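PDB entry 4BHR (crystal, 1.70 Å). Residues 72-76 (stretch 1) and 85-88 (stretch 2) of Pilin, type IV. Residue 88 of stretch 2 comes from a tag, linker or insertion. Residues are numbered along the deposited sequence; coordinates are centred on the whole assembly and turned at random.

Stretch 1 (72-76) YGSVS
Stretch 2, residues 85-88: SFQL

How do the two strands run together? Strand 74-76 and strand 85-87 are antiparallel, their N-to-C directions 161° apart and their axes approaching to 4.8 Å. S74 pairs with Q87 and S76 with S85, both hydrogen-bonded pairs (CA-CA 5.3 and 5.1 Å), while V75 and F86 between them form a non-hydrogen-bonded pair with CA atoms 4.5 Å apart. Phi/psi values are extended: -160/159 at S74, -133/142 at V75, -131/151 at S76, -128/144 at S85, -124/137 at F86 and -116/131 at Q87.

What does Q87, which has the most surface covered, contribute? Its backbone N donates to S74 O at 2.9 Å and nearly straight, 173°. Its O accepts from G73 N at 2.9 Å and, weakly, from S74 N at 3.3 Å; G73, at -89/-44, leaves the extended conformation, which lets two successive amides converge on one carbonyl. The side chain (chi1 m, chi2 p) lies on the face shared by S74, S76 and S85, its end coming nearer to stretch 1; S74 has chi1 p.

How do Y72 and F86 meet? Y72 (chi1 p, chi2 -75°) and F86 (chi1 m, chi2 87°) form an offset edge-to-face pair, the F86 edge toward the Y72 face, with centroids 5.4 Å apart and planes at 71°. Y72 CE2 and Y72 OH each lie 3.4 Å from F86 CD2. V75 (chi1 p) shares the F86 face of the sheet, its CG2 3.9 Å from F86 CE2. Y72 CB also packs 3.8 Å from CB of the tag residue L88.

What closes the other end? S76 and S85 exchange two backbone bonds, S76 N to S85 O and S85 N to S76 O, each 2.9 Å. V75 CA adds a CA-H...O contact to S85 O at 3.4 Å.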

# COMPACT_ATOMS: atom_id res chain seq x y z
N TYR A 72 8.00 -15.88 -5.31
CA TYR A 72 8.79 -14.72 -4.85
C TYR A 72 8.24 -14.17 -3.51
O TYR A 72 7.17 -14.60 -3.05
CB TYR A 72 8.86 -13.60 -5.93
CG TYR A 72 7.54 -12.86 -6.15
CD1 TYR A 72 6.48 -13.45 -6.84
CD2 TYR A 72 7.36 -11.57 -5.66
CE1 TYR A 72 5.28 -12.79 -7.02
CE2 TYR A 72 6.16 -10.90 -5.83
CZ TYR A 72 5.13 -11.50 -6.53
OH TYR A 72 3.93 -10.86 -6.69
N GLY A 73 8.98 -13.20 -2.93
CA GLY A 73 8.86 -12.85 -1.52
C GLY A 73 7.84 -11.79 -1.16
O GLY A 73 7.11 -11.93 -0.16
N SER A 74 7.80 -10.71 -1.94
CA SER A 74 6.92 -9.58 -1.62
C SER A 74 6.68 -8.72 -2.86
O SER A 74 7.44 -8.74 -3.84
CB SER A 74 7.54 -8.71 -0.49
OG SER A 74 8.82 -8.21 -0.87
N VAL A 75 5.60 -7.94 -2.81
CA VAL A 75 5.26 -7.06 -3.87
C VAL A 75 4.94 -5.71 -3.21
O VAL A 75 4.40 -5.69 -2.11
CB VAL A 75 4.08 -7.58 -4.69
CG1 VAL A 75 2.94 -8.05 -3.77
CG2 VAL A 75 3.65 -6.55 -5.73
N SER A 76 5.35 -4.67 -3.88
CA SER A 76 5.30 -3.27 -3.39
C SER A 76 4.72 -2.37 -4.38
O SER A 76 4.81 -2.64 -5.56
CB SER A 76 6.73 -2.75 -3.26
OG SER A 76 6.88 -2.62 -1.93
N SER A 85 6.87 -2.99 -7.60
CA SER A 85 8.19 -3.65 -7.53
C SER A 85 8.02 -5.01 -6.91
O SER A 85 7.17 -5.22 -6.03
CB SER A 85 9.12 -2.81 -6.67
OG SER A 85 9.52 -1.68 -7.41
N PHE A 86 8.79 -6.00 -7.39
CA PHE A 86 8.64 -7.34 -6.87
C PHE A 86 10.00 -7.76 -6.36
O PHE A 86 10.99 -7.55 -7.05
CB PHE A 86 8.30 -8.33 -8.02
CG PHE A 86 7.00 -8.01 -8.73
CD1 PHE A 86 6.98 -7.11 -9.79
CD2 PHE A 86 5.84 -8.63 -8.34
CE1 PHE A 86 5.78 -6.81 -10.45
CE2 PHE A 86 4.65 -8.35 -9.02
CZ PHE A 86 4.64 -7.44 -10.06
N GLN A 87 10.01 -8.39 -5.19
CA GLN A 87 11.27 -8.80 -4.56
C GLN A 87 11.31 -10.30 -4.48
O GLN A 87 10.37 -10.93 -4.04
CB GLN A 87 11.41 -8.20 -3.17
CG GLN A 87 11.56 -6.68 -3.23
CD GLN A 87 10.19 -6.02 -3.27
OE1 GLN A 87 9.26 -6.48 -2.59
NE2 GLN A 87 10.04 -4.96 -4.07
N LEU A 88 12.43 -10.86 -4.91
CA LEU A 88 12.62 -12.30 -4.99
C LEU A 88 14.00 -12.62 -4.38
O LEU A 88 14.09 -13.55 -3.57
CB LEU A 88 12.55 -12.75 -6.45